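Local coordinates for protein heroin esterase (Rhodococcus sp., PDB 1LZL) that probably hydrolyses the acetyl ester bonds of heroin as an acetyl esterase of the alpha/beta hydrolase family, at residues F183-I188 against A306-A311; E265-A270 against V280-F285. All coordinates share one frame; numbering follows the deposited sequence.

Interaction 1 of 2, residues F183-I188 against A306-A311; sequences FQFLEI and AEALTA. Unlike the reference sequence in segment 306-311: Glu-307 (reference Lys), Ala-308 (reference Pro), Leu-309 (reference His), Thr-310 (reference Cys), Ala-311 (reference Asp).
Phe-185 and Phe-183 stand up from strand 183-187 as two broad bumps, and helix 306-311 meets them with two small residues, Ala-308 and Ala-311. Because both helix residues are alanines, the rings can come close to the helix backbone. CZ of Phe-185 comes to 3.5 Å from CB of Ala-308, and CE2 of the same ring also lies near CA of Ala-308. The methyl of Ala-311 sits instead at the edge of this ring, its CB 4.4 Å from CE2 of Phe-185. Two residues earlier on the strand, Phe-183 brings the far end of its ring to the helix backbone, CZ lying 3.5 Å from O of Ala-311 and 4.3 Å from CB of Ala-311. In both phenylalanines CG is anti to the backbone N (chi1 -179° in Phe-185), which sends the ring outward to the helix. Tyr-253 of the next strand meets Phe-185 with its ring almost parallel and also touches Ala-311, extending the aromatic floor. The axes of strand 183-187 and helix segment 306-311 run nearly antiparallel, at 165°, 10.5 Å apart at their closest. This is the helix-on-sheet layering of the alpha/beta hydrolase fold, here setting the C-terminal helix 299-315 over the central sheet.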
ATOM      1  N   PHE A 183      -7.192  12.406   1.617  1.00  9.51           N
ATOM      2  CA  PHE A 183      -6.645  11.860   0.361  1.00  9.23           C
ATOM      3  C   PHE A 183      -6.310  10.386   0.538  1.00  9.27           C
ATOM      4  O   PHE A 183      -5.876   9.993   1.636  1.00  9.49           O
ATOM      5  CB  PHE A 183      -5.411  12.635  -0.067  1.00  9.40           C
ATOM      6  CG  PHE A 183      -4.927  12.324  -1.488  1.00  9.71           C
ATOM      7  CD1 PHE A 183      -5.691  12.675  -2.591  1.00 11.41           C
ATOM      8  CD2 PHE A 183      -3.713  11.684  -1.676  1.00 11.52           C
ATOM      9  CE1 PHE A 183      -5.264  12.440  -3.896  1.00 12.40           C
ATOM     10  CE2 PHE A 183      -3.263  11.451  -2.971  1.00 13.83           C
ATOM     11  CZ  PHE A 183      -4.034  11.802  -4.069  1.00 13.53           C
ATOM     12  N   GLN A 184      -6.537   9.614  -0.531  1.00  9.48           N
ATOM     13  CA  GLN A 184      -6.276   8.175  -0.548  1.00  9.58           C
ATOM     14  C   GLN A 184      -5.314   7.822  -1.657  1.00  7.75           C
ATOM     15  O   GLN A 184      -5.601   8.158  -2.804  1.00  9.04           O
ATOM     16  CB  GLN A 184      -7.629   7.464  -0.704  1.00  9.40           C
ATOM     17  CG  GLN A 184      -7.464   5.959  -0.851  1.00 10.01           C
ATOM     18  CD  GLN A 184      -8.779   5.201  -0.870  1.00  9.17           C
ATOM     19  OE1 GLN A 184      -8.880   4.175  -0.216  1.00 10.70           O
ATOM     20  NE2 GLN A 184      -9.745   5.707  -1.646  1.00 11.04           N
ATOM     21  N   PHE A 185      -4.209   7.126  -1.366  1.00  7.72           N
ATOM     22  CA  PHE A 185      -3.185   6.851  -2.374  1.00  7.76           C
ATOM     23  C   PHE A 185      -2.980   5.336  -2.461  1.00  8.77           C
ATOM     24  O   PHE A 185      -2.444   4.752  -1.480  1.00  9.44           O
ATOM     25  CB  PHE A 185      -1.895   7.595  -1.995  1.00  9.06           C
ATOM     26  CG  PHE A 185      -0.786   7.382  -3.003  1.00  9.49           C
ATOM     27  CD1 PHE A 185       0.087   6.292  -2.964  1.00 14.79           C
ATOM     28  CD2 PHE A 185      -0.636   8.296  -4.031  1.00 10.27           C
ATOM     29  CE1 PHE A 185       1.050   6.127  -3.934  1.00 17.56           C
ATOM     30  CE2 PHE A 185       0.353   8.134  -4.989  1.00 14.25           C
ATOM     31  CZ  PHE A 185       1.191   7.049  -4.962  1.00 16.93           C
ATOM     32  N   LEU A 186      -3.363   4.759  -3.578  1.00  7.94           N
ATOM     33  CA  LEU A 186      -3.364   3.314  -3.730  1.00  8.61           C
ATOM     34  C   LEU A 186      -2.421   2.886  -4.835  1.00  8.16           C
ATOM     35  O   LEU A 186      -2.749   3.113  -6.031  1.00 10.02           O
ATOM     36  CB  LEU A 186      -4.813   2.827  -4.004  1.00  8.57           C
ATOM     37  CG  LEU A 186      -5.847   3.266  -2.954  1.00  7.94           C
ATOM     38  CD1 LEU A 186      -7.217   2.704  -3.312  1.00 11.23           C
ATOM     39  CD2 LEU A 186      -5.455   2.836  -1.531  1.00 10.93           C
ATOM     40  N   GLU A 187      -1.293   2.290  -4.505  1.00  8.61           N
ATOM     41  CA  GLU A 187      -0.358   1.894  -5.559  1.00  7.57           C
ATOM     42  C   GLU A 187      -0.434   0.397  -5.769  1.00  8.20           C
ATOM     43  O   GLU A 187      -0.229  -0.337  -4.781  1.00  8.38           O
ATOM     44  CB  GLU A 187       1.045   2.350  -5.111  1.00 10.93           C
ATOM     45  CG  GLU A 187       2.202   2.055  -6.013  1.00 18.38           C
ATOM     46  CD  GLU A 187       3.490   2.779  -5.584  1.00 30.62           C
ATOM     47  OE1 GLU A 187       3.646   3.144  -4.400  1.00 29.63           O
ATOM     48  OE2 GLU A 187       4.337   2.954  -6.515  1.00 44.01           O
ATOM     49  N   ILE A 188      -0.676  -0.030  -6.996  1.00  7.91           N
ATOM     50  CA  ILE A 188      -0.823  -1.456  -7.351  1.00  7.60           C
ATOM     51  C   ILE A 188      -1.588  -2.220  -6.257  1.00  8.29           C
ATOM     52  O   ILE A 188      -1.173  -3.241  -5.746  1.00  8.70           O
ATOM     53  CB  ILE A 188       0.515  -2.097  -7.720  1.00  8.16           C
ATOM     54  CG1 ILE A 188       1.624  -2.093  -6.636  1.00  9.63           C
ATOM     55  CG2 ILE A 188       1.029  -1.457  -8.996  1.00 10.83           C
ATOM     56  CD1 ILE A 188       2.948  -2.750  -7.032  1.00 12.85           C
ATOM     57  N   ALA A 306       7.606  10.386  -9.934  1.00 14.39           N
ATOM     58  CA  ALA A 306       7.347  11.841  -9.958  1.00 15.42           C
ATOM     59  C   ALA A 306       5.871  12.128  -9.820  1.00 12.28           C
ATOM     60  O   ALA A 306       5.434  13.047  -9.117  1.00 13.83           O
ATOM     61  CB  ALA A 306       7.919  12.436 -11.233  1.00 16.19           C
ATOM     62  N   GLU A 307       5.063  11.313 -10.526  1.00 14.37           N
ATOM     63  CA  GLU A 307       3.617  11.555 -10.457  1.00 13.22           C
ATOM     64  C   GLU A 307       3.069  11.235  -9.089  1.00 13.04           C
ATOM     65  O   GLU A 307       2.148  11.891  -8.613  1.00 15.02           O
ATOM     66  CB  GLU A 307       2.936  10.665 -11.488  1.00 12.63           C
ATOM     67  CG  GLU A 307       1.408  10.782 -11.536  1.00 13.35           C
ATOM     68  CD  GLU A 307       0.898  10.043 -12.766  1.00 11.21           C
ATOM     69  OE1 GLU A 307       1.091  10.522 -13.919  1.00 13.90           O
ATOM     70  OE2 GLU A 307       0.308   8.960 -12.603  1.00 13.07           O
ATOM     71  N   ALA A 308       3.625  10.249  -8.402  1.00 14.65           N
ATOM     72  CA  ALA A 308       3.165   9.916  -7.046  1.00 13.25           C
ATOM     73  C   ALA A 308       3.358  11.131  -6.141  1.00 13.13           C
ATOM     74  O   ALA A 308       2.483  11.500  -5.379  1.00 13.28           O
ATOM     75  CB  ALA A 308       3.879   8.704  -6.495  1.00 17.40           C
ATOM     76  N   LEU A 309       4.522  11.785  -6.240  1.00 14.23           N
ATOM     77  CA  LEU A 309       4.749  12.977  -5.399  1.00 13.55           C
ATOM     78  C   LEU A 309       3.821  14.134  -5.779  1.00 12.41           C
ATOM     79  O   LEU A 309       3.283  14.795  -4.894  1.00 14.46           O
ATOM     80  CB  LEU A 309       6.209  13.401  -5.543  1.00 15.83           C
ATOM     81  CG  LEU A 309       7.264  12.504  -4.901  1.00 16.30           C
ATOM     82  CD1 LEU A 309       8.636  13.152  -5.129  1.00 24.99           C
ATOM     83  CD2 LEU A 309       7.046  12.270  -3.413  1.00 16.77           C
ATOM     84  N   THR A 310       3.650  14.337  -7.091  1.00 12.64           N
ATOM     85  CA  THR A 310       2.712  15.356  -7.560  1.00 13.80           C
ATOM     86  C   THR A 310       1.308  15.093  -7.008  1.00 12.10           C
ATOM     87  O   THR A 310       0.594  15.972  -6.506  1.00 14.13           O
ATOM     88  CB  THR A 310       2.688  15.431  -9.087  1.00 17.89           C
ATOM     89  OG1 THR A 310       3.961  15.979  -9.502  1.00 19.79           O
ATOM     90  CG2 THR A 310       1.651  16.413  -9.575  1.00 20.07           C
ATOM     91  N   ALA A 311       0.879  13.831  -7.044  1.00 12.39           N
ATOM     92  CA  ALA A 311      -0.471  13.487  -6.596  1.00 12.14           C
ATOM     93  C   ALA A 311      -0.671  13.757  -5.108  1.00 12.01           C
ATOM     94  O   ALA A 311      -1.691  14.315  -4.665  1.00 12.60           O
ATOM     95  CB  ALA A 311      -0.735  11.995  -6.896  1.00 15.49           C
TER

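Interaction 2 of 2, residues E265-A270 against V280-F285; sequences EGIEYA and VELHSF
Helix 265-270 runs nearly antiparallel to strand 280-285, at 159° with the segment axes 9.2 Å apart, and the backbones come nearest where CA of Ala-270 lies 6.4 Å from CA of Leu-282. The contact is apolar and centres on the methyl of Ala-270, which packs against Leu-282 and Val-280. CB of Ala-270 is 3.7 Å from CD1 of Leu-282 and 3.9 Å from CD2 of Leu-282, so the leucine lies with both branches, and its CB and CG, against this one methyl. From the neighbouring position on the strand face, CG1 of Val-280 approaches the same methyl, 4.1 Å from CB of Ala-270. Its other branch, CG2, comes near the carbonyl oxygen of Ala-270, while Leu-273 and Leu-274 of the same helix also touch this valine.

Ile-267 covers the other end of the contact. Its side chain crosses that of Leu-282 at about a right angle, the CG2 branch meeting CD2 of Leu-282 at 4.1 Å. The longer branch takes a different course: with CG1 beside the backbone N (chi1 -64°) and the chain extended beyond it, CD1 reaches over to Ser-284 and stops 4.0 Å from OG of Ser-284. That is a packing contact, for the serine hydroxyl is hydrogen-bonded to OG1 of Thr-256 on the adjacent strand. Ile-267 touches Thr-256 as well, and so bridges the two strands.

Val-280, Leu-282 and Ser-284 thus face the helix, whereas Glu-281 and His-283 point to the opposite side of the sheet. Strand 252-257, helix 263-275 and strand 280-285 form a beta-alpha-beta unit with parallel strands, and this contact packs its connecting helix against the edge strand of the alpha/beta hydrolase sheet.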
ATOM      1  N   GLU A 265      -8.420  -5.447 -10.988  1.00  8.65           N
ATOM      2  CA  GLU A 265      -9.230  -5.066  -9.819  1.00  7.94           C
ATOM      3  C   GLU A 265      -8.928  -3.633  -9.440  1.00  7.63           C
ATOM      4  O   GLU A 265      -9.772  -2.924  -8.912  1.00  8.71           O
ATOM      5  CB  GLU A 265      -8.980  -6.071  -8.690  1.00  9.00           C
ATOM      6  CG  GLU A 265      -7.614  -6.000  -8.035  1.00  9.46           C
ATOM      7  CD  GLU A 265      -7.266  -7.345  -7.378  1.00  8.33           C
ATOM      8  OE1 GLU A 265      -7.260  -8.344  -8.124  1.00 10.34           O
ATOM      9  OE2 GLU A 265      -7.029  -7.388  -6.145  1.00  8.46           O
ATOM     10  N   GLY A 266      -7.690  -3.144  -9.704  1.00  8.03           N
ATOM     11  CA  GLY A 266      -7.352  -1.760  -9.441  1.00  7.18           C
ATOM     12  C   GLY A 266      -8.112  -0.828 -10.352  1.00  7.35           C
ATOM     13  O   GLY A 266      -8.743   0.160  -9.916  1.00  7.74           O
ATOM     14  N   ILE A 267      -8.120  -1.108 -11.675  1.00  8.10           N
ATOM     15  CA  ILE A 267      -8.880  -0.262 -12.617  1.00  8.89           C
ATOM     16  C   ILE A 267     -10.364  -0.311 -12.273  1.00  8.81           C
ATOM     17  O   ILE A 267     -11.001   0.742 -12.276  1.00  9.59           O
ATOM     18  CB  ILE A 267      -8.623  -0.735 -14.073  1.00  8.45           C
ATOM     19  CG1 ILE A 267      -7.170  -0.547 -14.464  1.00  8.73           C
ATOM     20  CG2 ILE A 267      -9.550  -0.034 -15.071  1.00  9.41           C
ATOM     21  CD1 ILE A 267      -6.752  -1.150 -15.792  1.00  8.82           C
ATOM     22  N   GLU A 268     -10.903  -1.500 -11.960  1.00  8.33           N
ATOM     23  CA  GLU A 268     -12.330  -1.561 -11.632  1.00  8.68           C
ATOM     24  C   GLU A 268     -12.690  -0.788 -10.385  1.00  9.34           C
ATOM     25  O   GLU A 268     -13.736  -0.157 -10.327  1.00 10.11           O
ATOM     26  CB  GLU A 268     -12.761  -3.053 -11.431  1.00 10.31           C
ATOM     27  CG  GLU A 268     -12.795  -3.788 -12.755  1.00 14.87           C
ATOM     28  CD  GLU A 268     -13.131  -5.274 -12.662  1.00 18.61           C
ATOM     29  OE1 GLU A 268     -13.353  -5.797 -11.523  1.00 24.21           O
ATOM     30  OE2 GLU A 268     -13.157  -5.911 -13.739  1.00 27.00           O
ATOM     31  N   TYR A 269     -11.816  -0.825  -9.378  1.00  9.08           N
ATOM     32  CA  TYR A 269     -12.134  -0.056  -8.150  1.00  8.57           C
ATOM     33  C   TYR A 269     -12.111   1.427  -8.434  1.00  7.52           C
ATOM     34  O   TYR A 269     -12.965   2.205  -7.988  1.00  9.37           O
ATOM     35  CB  TYR A 269     -11.132  -0.400  -7.075  1.00  9.34           C
ATOM     36  CG  TYR A 269     -11.507  -0.005  -5.659  1.00  8.62           C
ATOM     37  CD1 TYR A 269     -12.572  -0.628  -5.028  1.00  9.68           C
ATOM     38  CD2 TYR A 269     -10.787   0.978  -4.946  1.00  9.07           C
ATOM     39  CE1 TYR A 269     -12.923  -0.283  -3.732  1.00 10.94           C
ATOM     40  CE2 TYR A 269     -11.122   1.318  -3.636  1.00  9.57           C
ATOM     41  CZ  TYR A 269     -12.207   0.662  -3.048  1.00  9.25           C
ATOM     42  OH  TYR A 269     -12.565   0.995  -1.743  1.00 10.77           O
ATOM     43  N   ALA A 270     -11.105   1.891  -9.207  1.00  7.62           N
ATOM     44  CA  ALA A 270     -11.012   3.292  -9.578  1.00  8.25           C
ATOM     45  C   ALA A 270     -12.252   3.735 -10.355  1.00  8.56           C
ATOM     46  O   ALA A 270     -12.791   4.834 -10.110  1.00  8.42           O
ATOM     47  CB  ALA A 270      -9.769   3.545 -10.432  1.00  8.82           C
ATOM     48  N   VAL A 280     -10.970  10.938  -8.798  1.00  8.86           N
ATOM     49  CA  VAL A 280      -9.927   9.904  -8.899  1.00  8.37           C
ATOM     50  C   VAL A 280      -8.953  10.230 -10.029  1.00  9.50           C
ATOM     51  O   VAL A 280      -9.364  10.659 -11.108  1.00  9.88           O
ATOM     52  CB  VAL A 280     -10.538   8.522  -9.143  1.00  9.87           C
ATOM     53  CG1 VAL A 280      -9.464   7.412  -9.159  1.00 10.42           C
ATOM     54  CG2 VAL A 280     -11.589   8.181  -8.098  1.00 10.99           C
ATOM     55  N   GLU A 281      -7.675   9.989  -9.789  1.00  8.75           N
ATOM     56  CA  GLU A 281      -6.660   9.868 -10.828  1.00  8.17           C
ATOM     57  C   GLU A 281      -6.339   8.381 -10.920  1.00  7.75           C
ATOM     58  O   GLU A 281      -5.950   7.773  -9.922  1.00  9.09           O
ATOM     59  CB  GLU A 281      -5.379  10.631 -10.472  1.00 10.85           C
ATOM     60  CG  GLU A 281      -4.333  10.518 -11.571  1.00 10.26           C
ATOM     61  CD  GLU A 281      -3.231  11.543 -11.503  1.00  9.88           C
ATOM     62  OE1 GLU A 281      -3.144  12.324 -10.502  1.00 11.87           O
ATOM     63  OE2 GLU A 281      -2.434  11.587 -12.429  1.00 11.73           O
ATOM     64  N   LEU A 282      -6.545   7.837 -12.108  1.00  7.80           N
ATOM     65  CA  LEU A 282      -6.260   6.432 -12.389  1.00  7.25           C
ATOM     66  C   LEU A 282      -5.142   6.366 -13.429  1.00  7.36           C
ATOM     67  O   LEU A 282      -5.242   7.057 -14.451  1.00  7.80           O
ATOM     68  CB  LEU A 282      -7.503   5.695 -12.930  1.00  7.67           C
ATOM     69  CG  LEU A 282      -7.224   4.302 -13.539  1.00  8.83           C
ATOM     70  CD1 LEU A 282      -6.667   3.323 -12.501  1.00  9.52           C
ATOM     71  CD2 LEU A 282      -8.531   3.792 -14.142  1.00  9.68           C
ATOM     72  N   HIS A 283      -4.070   5.631 -13.189  1.00  7.28           N
ATOM     73  CA  HIS A 283      -3.018   5.505 -14.187  1.00  8.01           C
ATOM     74  C   HIS A 283      -2.540   4.066 -14.260  1.00  7.57           C
ATOM     75  O   HIS A 283      -1.962   3.567 -13.278  1.00  8.41           O
ATOM     76  CB  HIS A 283      -1.887   6.455 -13.809  1.00  8.49           C
ATOM     77  CG  HIS A 283      -0.997   6.772 -14.976  1.00  8.53           C
ATOM     78  ND1 HIS A 283      -0.077   7.802 -14.903  1.00 11.10           N
ATOM     79  CD2 HIS A 283      -0.885   6.232 -16.199  1.00  9.69           C
ATOM     80  CE1 HIS A 283       0.567   7.860 -16.057  1.00 11.94           C
ATOM     81  NE2 HIS A 283       0.103   6.925 -16.886  1.00 10.51           N
ATOM     82  N   SER A 284      -2.826   3.419 -15.399  1.00  7.33           N
ATOM     83  CA  SER A 284      -2.235   2.094 -15.682  1.00  8.09           C
ATOM     84  C   SER A 284      -1.045   2.332 -16.581  1.00  8.03           C
ATOM     85  O   SER A 284      -1.153   2.879 -17.697  1.00  8.75           O
ATOM     86  CB  SER A 284      -3.264   1.199 -16.328  1.00  7.60           C
ATOM     87  OG  SER A 284      -2.944  -0.205 -16.254  1.00  8.58           O
ATOM     88  N   PHE A 285       0.141   1.934 -16.113  1.00  8.79           N
ATOM     89  CA  PHE A 285       1.389   2.272 -16.800  1.00  8.89           C
ATOM     90  C   PHE A 285       1.710   1.171 -17.803  1.00  9.83           C
ATOM     91  O   PHE A 285       1.441  -0.028 -17.514  1.00  9.68           O
ATOM     92  CB  PHE A 285       2.527   2.383 -15.766  1.00 10.37           C
ATOM     93  CG  PHE A 285       2.508   3.686 -14.989  1.00  9.97           C
ATOM     94  CD1 PHE A 285       1.722   3.780 -13.843  1.00 10.30           C
ATOM     95  CD2 PHE A 285       3.224   4.807 -15.416  1.00 12.24           C
ATOM     96  CE1 PHE A 285       1.627   4.961 -13.117  1.00  9.25           C
ATOM     97  CE2 PHE A 285       3.145   6.008 -14.698  1.00 11.57           C
ATOM     98  CZ  PHE A 285       2.349   6.065 -13.569  1.00 10.27           C
TER

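Two contacts whose centres lie 11 Å apart illustrate how an alpha/beta sheet is covered by helices on both faces. Strands 183-187 and 280-285 belong to one sheet, separated by strand 252-257; helix 299-315 packs on one face in interaction 1 and helix 263-275 on the other in interaction 2. Along the chain interaction 2 is nested within the loop closed by interaction 1, and strand 280-285 leads on to helix 299-315. The two meet directly: OE2 of Glu-307 lies 2.6 Å from ND1 of His-283, a probable hydrogen bond joining final helix to edge strand. A probable Ser-160, His-290 and Asp-260 triad is carried by this same framework.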